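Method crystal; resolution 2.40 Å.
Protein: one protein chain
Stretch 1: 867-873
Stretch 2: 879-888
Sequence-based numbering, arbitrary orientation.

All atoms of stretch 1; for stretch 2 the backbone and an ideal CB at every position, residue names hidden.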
ATOM      1  N   SER A 867      16.974 -16.864 -21.400  1.00 40.68           N
ATOM      2  CA  SER A 867      18.061 -16.357 -22.221  1.00 44.22           C
ATOM      3  C   SER A 867      17.686 -14.980 -22.748  1.00 44.37           C
ATOM      4  O   SER A 867      16.520 -14.720 -23.030  1.00 54.21           O
ATOM      5  CB  SER A 867      18.319 -17.305 -23.394  1.00 43.63           C
ATOM      6  OG  SER A 867      19.397 -16.844 -24.185  1.00 46.59           O
ATOM      7  N   LEU A 868      18.678 -14.107 -22.875  1.00 36.81           N
ATOM      8  CA  LEU A 868      18.496 -12.789 -23.475  1.00 39.06           C
ATOM      9  C   LEU A 868      18.863 -12.762 -24.978  1.00 46.94           C
ATOM     10  O   LEU A 868      19.009 -11.697 -25.578  1.00 54.01           O
ATOM     11  CB  LEU A 868      19.316 -11.757 -22.696  1.00 36.83           C
ATOM     12  CG  LEU A 868      18.639 -10.801 -21.698  1.00 38.06           C
ATOM     13  CD1 LEU A 868      17.276 -11.258 -21.204  1.00 29.63           C
ATOM     14  CD2 LEU A 868      19.558 -10.498 -20.531  1.00 33.13           C
ATOM     15  N   VAL A 869      18.980 -13.941 -25.580  1.00 46.58           N
ATOM     16  CA  VAL A 869      19.463 -14.085 -26.965  1.00 56.30           C
ATOM     17  C   VAL A 869      18.669 -13.271 -28.003  1.00 51.93           C
ATOM     18  O   VAL A 869      19.236 -12.784 -28.983  1.00 52.22           O
ATOM     19  CB  VAL A 869      19.595 -15.584 -27.347  1.00 52.18           C
ATOM     20  CG1 VAL A 869      19.334 -15.832 -28.825  1.00 73.63           C
ATOM     21  CG2 VAL A 869      20.966 -16.099 -26.946  1.00 44.34           C
ATOM     22  N   LEU A 870      17.373 -13.101 -27.768  1.00 51.60           N
ATOM     23  CA  LEU A 870      16.516 -12.361 -28.693  1.00 48.46           C
ATOM     24  C   LEU A 870      16.363 -10.879 -28.338  1.00 42.91           C
ATOM     25  O   LEU A 870      15.566 -10.175 -28.953  1.00 52.72           O
ATOM     26  CB  LEU A 870      15.141 -13.038 -28.811  1.00 45.75           C
ATOM     27  CG  LEU A 870      15.148 -14.502 -29.277  1.00 57.92           C
ATOM     28  CD1 LEU A 870      13.781 -15.162 -29.112  1.00 55.09           C
ATOM     29  CD2 LEU A 870      15.652 -14.627 -30.711  1.00 55.80           C
ATOM     30  N   TYR A 871      17.153 -10.399 -27.381  1.00 47.84           N
ATOM     31  CA  TYR A 871      16.939  -9.066 -26.808  1.00 44.91           C
ATOM     32  C   TYR A 871      18.185  -8.172 -26.784  1.00 41.06           C
ATOM     33  O   TYR A 871      18.281  -7.238 -25.987  1.00 46.43           O
ATOM     34  CB  TYR A 871      16.276  -9.193 -25.415  1.00 49.48           C
ATOM     35  CG  TYR A 871      15.001 -10.012 -25.455  1.00 46.63           C
ATOM     36  CD1 TYR A 871      13.780  -9.416 -25.750  1.00 62.90           C
ATOM     37  CD2 TYR A 871      15.025 -11.392 -25.261  1.00 50.02           C
ATOM     38  CE1 TYR A 871      12.611 -10.164 -25.822  1.00 70.59           C
ATOM     39  CE2 TYR A 871      13.865 -12.150 -25.336  1.00 49.78           C
ATOM     40  CZ  TYR A 871      12.660 -11.532 -25.615  1.00 64.04           C
ATOM     41  OH  TYR A 871      11.502 -12.278 -25.688  1.00 64.94           O
ATOM     42  N   SER A 872      19.119  -8.428 -27.695  1.00 54.05           N
ATOM     43  CA  SER A 872      20.341  -7.616 -27.804  1.00 56.63           C
ATOM     44  C   SER A 872      20.127  -6.251 -28.478  1.00 54.43           C
ATOM     45  O   SER A 872      21.031  -5.411 -28.481  1.00 64.37           O
ATOM     46  CB  SER A 872      21.448  -8.397 -28.518  1.00 56.02           C
ATOM     47  OG  SER A 872      21.093  -8.694 -29.859  1.00 45.25           O
ATOM     48  N   HIS A 873      18.933  -6.025 -29.024  1.00 63.11           N
ATOM     49  CA  HIS A 873      18.616  -4.759 -29.702  1.00 69.83           C
ATOM     50  C   HIS A 873      17.608  -3.906 -28.977  1.00 77.91           C
ATOM     51  O   HIS A 873      17.592  -2.683 -29.148  1.00 85.31           O
ATOM     52  CB  HIS A 873      18.152  -5.015 -31.136  1.00 69.20           C
ATOM     53  CG  HIS A 873      19.173  -5.742 -31.988  1.00 77.41           C
ATOM     54  ND1 HIS A 873      20.329  -5.168 -32.387  1.00 75.72           N
ATOM     55  CD2 HIS A 873      19.175  -7.036 -32.512  1.00 60.69           C
ATOM     56  CE1 HIS A 873      21.033  -6.049 -33.127  1.00 70.29           C
ATOM     57  NE2 HIS A 873      20.328  -7.191 -33.202  1.00 66.09           N
ATOM     58  N   UNK A 879      17.605  -2.338 -17.890  1.00 45.72           N
ATOM     59  CA  UNK A 879      18.286  -3.475 -17.237  1.00 46.88           C
ATOM     60  C   UNK A 879      19.076  -4.307 -18.248  1.00 42.22           C
ATOM     61  O   UNK A 879      19.947  -5.072 -17.869  1.00 40.34           O
ATOM     62  CB  UNK A 879      17.269  -4.365 -16.519  1.00 46.88           C
ATOM     63  N   UNK A 880      18.762  -4.148 -19.534  1.00 49.24           N
ATOM     64  CA  UNK A 880      19.415  -4.905 -20.603  1.00 42.01           C
ATOM     65  C   UNK A 880      20.726  -4.275 -21.080  1.00 50.34           C
ATOM     66  O   UNK A 880      21.438  -4.877 -21.884  1.00 47.42           O
ATOM     67  CB  UNK A 880      18.459  -5.043 -21.789  1.00 42.01           C
ATOM     68  N   UNK A 881      21.052  -3.083 -20.579  1.00 48.74           N
ATOM     69  CA  UNK A 881      22.232  -2.349 -21.057  1.00 55.73           C
ATOM     70  C   UNK A 881      23.546  -3.130 -20.943  1.00 53.38           C
ATOM     71  O   UNK A 881      24.295  -3.207 -21.917  1.00 58.83           O
ATOM     72  CB  UNK A 881      22.363  -1.040 -20.276  1.00 55.73           C
ATOM     73  N   UNK A 882      23.808  -3.725 -19.780  1.00 51.04           N
ATOM     74  CA  UNK A 882      25.058  -4.463 -19.566  1.00 52.18           C
ATOM     75  C   UNK A 882      25.209  -5.643 -20.530  1.00 51.09           C
ATOM     76  O   UNK A 882      26.291  -5.883 -21.059  1.00 48.84           O
ATOM     77  CB  UNK A 882      25.125  -4.967 -18.123  1.00 52.18           C
ATOM     78  N   UNK A 883      24.117  -6.366 -20.758  1.00 46.66           N
ATOM     79  CA  UNK A 883      24.122  -7.451 -21.715  1.00 47.13           C
ATOM     80  C   UNK A 883      24.324  -6.931 -23.131  1.00 51.55           C
ATOM     81  O   UNK A 883      25.093  -7.506 -23.904  1.00 43.62           O
ATOM     82  CB  UNK A 883      22.819  -8.247 -21.621  1.00 47.13           C
ATOM     83  N   UNK A 884      23.614  -5.856 -23.465  1.00 52.34           N
ATOM     84  CA  UNK A 884      23.635  -5.302 -24.817  1.00 56.00           C
ATOM     85  C   UNK A 884      24.959  -4.638 -25.186  1.00 56.26           C
ATOM     86  O   UNK A 884      25.309  -4.577 -26.366  1.00 61.67           O
ATOM     87  CB  UNK A 884      22.502  -4.285 -24.970  1.00 56.00           C
ATOM     88  N   UNK A 885      25.685  -4.145 -24.184  1.00 50.01           N
ATOM     89  CA  UNK A 885      27.019  -3.584 -24.398  1.00 58.75           C
ATOM     90  C   UNK A 885      27.980  -4.677 -24.854  1.00 60.88           C
ATOM     91  O   UNK A 885      28.796  -4.465 -25.759  1.00 54.91           O
ATOM     92  CB  UNK A 885      27.537  -2.916 -23.123  1.00 58.75           C
ATOM     93  N   UNK A 886      27.865  -5.839 -24.217  1.00 58.04           N
ATOM     94  CA  UNK A 886      28.634  -7.023 -24.575  1.00 48.27           C
ATOM     95  C   UNK A 886      28.219  -7.539 -25.957  1.00 47.44           C
ATOM     96  O   UNK A 886      29.074  -7.881 -26.773  1.00 43.00           O
ATOM     97  CB  UNK A 886      28.450  -8.116 -23.520  1.00 48.27           C
ATOM     98  N   UNK A 887      26.913  -7.563 -26.225  1.00 40.33           N
ATOM     99  CA  UNK A 887      26.400  -8.024 -27.512  1.00 41.11           C
ATOM    100  C   UNK A 887      26.903  -7.162 -28.669  1.00 51.29           C
ATOM    101  O   UNK A 887      27.274  -7.687 -29.725  1.00 50.54           O
ATOM    102  CB  UNK A 887      24.870  -8.029 -27.495  1.00 41.11           C
ATOM    103  N   UNK A 888      26.913  -5.846 -28.462  1.00 52.48           N
ATOM    104  CA  UNK A 888      27.393  -4.901 -29.465  1.00 63.97           C
ATOM    105  C   UNK A 888      28.900  -5.044 -29.683  1.00 63.52           C
ATOM    106  O   UNK A 888      29.371  -5.039 -30.824  1.00 47.40           O
ATOM    107  CB  UNK A 888      27.055  -3.468 -29.047  1.00 63.97           C
TER

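Position 879 lies beyond the reach of stretch 1, with nothing of it within 5.5 Å of the ideal CB, so the visible atoms scarcely restrict the choice. The residue is Val-879, which makes no contact here.

At 880 the CA-to-CB bond points toward stretch 1, and the ideal CB stands 4.7 Å from Tyr-871 O. The carbon-rich side chains of Leu-868 and Tyr-871 lie ahead, so a medium or long apolar side chain would suit: leucine, methionine or perhaps isoleucine. The residue is Leu-880, with chi1 m and chi2 t. Its CD2 packs 4.0 Å from Leu-868 CG, while its CD1 lies 4.0 Å from Tyr-871 CB, so the two methyls of the fork meet different neighbours.

Positions 881 and 882 have helical backbone angles and no part of stretch 1 nearby; polar or charged residues are as acceptable as any. They are Arg-881 and Glu-882. Arg-881 instead serves its own helix: its NH2 forms a salt bridge with OE2 of the residue at 885, 3.2 Å away, one turn on.

Position 883 again points toward stretch 1, its ideal CB 4.1 Å from Leu-868 CD2. Beyond it lies the turn from Leu-868 to Tyr-871, a surface that a broad apolar group, aromatic or long aliphatic, could cover. The residue is Phe-883, chi1 t. Leu-868 CB sits over one face of the ring, 3.9 Å from its centroid, in a CH-pi contact, whereas Tyr-871 C approaches the edge. Leu-868 O, which accepts the turn's hydrogen bond from Tyr-871 N, is also 3.2 Å from Phe-883 CE2.

The bond at 884 points sideways, with the ideal CB 4.0 Å from Ser-872 O and 5.3 Å from Tyr-871 O. Two carbonyl acceptors favour a side chain carrying a donor, such as glutamine, lysine or arginine. Gln-884 extends (chi1 m, chi2 t) until its NE2 donates to Tyr-871 O at 2.8 Å. Its aliphatic part lies against the other carbonyl, with CG 3.3 Å from Ser-872 O.

Positions 885 and 886 meet nothing of stretch 1, leaving several types possible. Glu-885 supplies the partner of Arg-881; Ile-886 turns to other surroundings.

At 887 the CB points toward stretch 1 and is already 3.6 Å from Ser-872 CB. Such close quarters favour a small residue, alanine, glycine or serine. Ala-887 meets Ser-872 with its methyl alone.

Position 888 points sideways into space that stretch 1 leaves empty, so a polar chain fits readily. Glu-888 leads its carboxylate away.

Stretch 2 879-888: VLREFQEIAE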
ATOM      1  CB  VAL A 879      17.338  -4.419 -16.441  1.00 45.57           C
ATOM      2  CG1 VAL A 879      16.902  -3.782 -15.135  1.00 50.64           C
ATOM      3  CG2 VAL A 879      16.138  -4.855 -17.274  1.00 48.74           C
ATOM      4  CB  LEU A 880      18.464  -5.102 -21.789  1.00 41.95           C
ATOM      5  CG  LEU A 880      17.141  -5.844 -21.565  1.00 43.15           C
ATOM      6  CD1 LEU A 880      16.450  -6.120 -22.892  1.00 42.08           C
ATOM      7  CD2 LEU A 880      17.356  -7.144 -20.811  1.00 35.99           C
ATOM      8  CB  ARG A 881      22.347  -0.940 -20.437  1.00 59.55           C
ATOM      9  CG  ARG A 881      22.590  -0.892 -18.933  1.00 81.89           C
ATOM     10  CD  ARG A 881      23.061   0.483 -18.481  1.00 88.59           C
ATOM     11  NE  ARG A 881      24.501   0.659 -18.668  1.00 85.89           N
ATOM     12  CZ  ARG A 881      25.428   0.303 -17.779  1.00 93.81           C
ATOM     13  NH1 ARG A 881      25.077  -0.254 -16.623  1.00100.91           N
ATOM     14  NH2 ARG A 881      26.711   0.505 -18.042  1.00 92.16           N
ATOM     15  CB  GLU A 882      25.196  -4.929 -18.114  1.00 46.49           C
ATOM     16  CG  GLU A 882      25.496  -3.802 -17.133  1.00 48.21           C
ATOM     17  CD  GLU A 882      25.592  -4.264 -15.685  1.00 52.73           C
ATOM     18  OE1 GLU A 882      24.994  -5.301 -15.322  1.00 63.21           O
ATOM     19  OE2 GLU A 882      26.271  -3.580 -14.895  1.00 72.07           O
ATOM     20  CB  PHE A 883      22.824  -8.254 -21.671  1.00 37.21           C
ATOM     21  CG  PHE A 883      22.689  -9.216 -22.816  1.00 41.13           C
ATOM     22  CD1 PHE A 883      23.579 -10.282 -22.954  1.00 40.28           C
ATOM     23  CD2 PHE A 883      21.697  -9.045 -23.773  1.00 38.56           C
ATOM     24  CE1 PHE A 883      23.475 -11.154 -24.026  1.00 40.96           C
ATOM     25  CE2 PHE A 883      21.584  -9.920 -24.838  1.00 36.53           C
ATOM     26  CZ  PHE A 883      22.474 -10.975 -24.966  1.00 35.66           C
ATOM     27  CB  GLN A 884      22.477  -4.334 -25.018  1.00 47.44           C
ATOM     28  CG  GLN A 884      21.151  -5.036 -25.221  1.00 47.50           C
ATOM     29  CD  GLN A 884      19.982  -4.078 -25.189  1.00 51.04           C
ATOM     30  OE1 GLN A 884      20.097  -2.965 -24.680  1.00 45.75           O
ATOM     31  NE2 GLN A 884      18.847  -4.509 -25.734  1.00 48.54           N
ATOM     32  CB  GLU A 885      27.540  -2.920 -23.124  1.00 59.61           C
ATOM     33  CG  GLU A 885      26.993  -1.523 -22.883  1.00 75.45           C
ATOM     34  CD  GLU A 885      27.389  -0.947 -21.534  1.00 86.50           C
ATOM     35  OE1 GLU A 885      28.087  -1.634 -20.754  1.00101.79           O
ATOM     36  OE2 GLU A 885      26.992   0.202 -21.252  1.00 82.45           O
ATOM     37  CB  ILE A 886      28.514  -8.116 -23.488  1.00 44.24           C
ATOM     38  CG1 ILE A 886      29.286  -7.684 -22.228  1.00 47.13           C
ATOM     39  CG2 ILE A 886      29.021  -9.465 -23.997  1.00 40.96           C
ATOM     40  CD1 ILE A 886      28.980  -8.496 -20.982  1.00 36.36           C
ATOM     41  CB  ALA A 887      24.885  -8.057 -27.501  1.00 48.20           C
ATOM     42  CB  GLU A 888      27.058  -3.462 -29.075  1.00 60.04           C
ATOM     43  CG  GLU A 888      27.124  -2.497 -30.252  1.00 81.33           C
ATOM     44  CD  GLU A 888      27.376  -1.058 -29.843  1.00 93.58           C
ATOM     45  OE1 GLU A 888      27.355  -0.759 -28.628  1.00102.70           O
ATOM     46  OE2 GLU A 888      27.596  -0.221 -30.745  1.00 97.78           O
TER
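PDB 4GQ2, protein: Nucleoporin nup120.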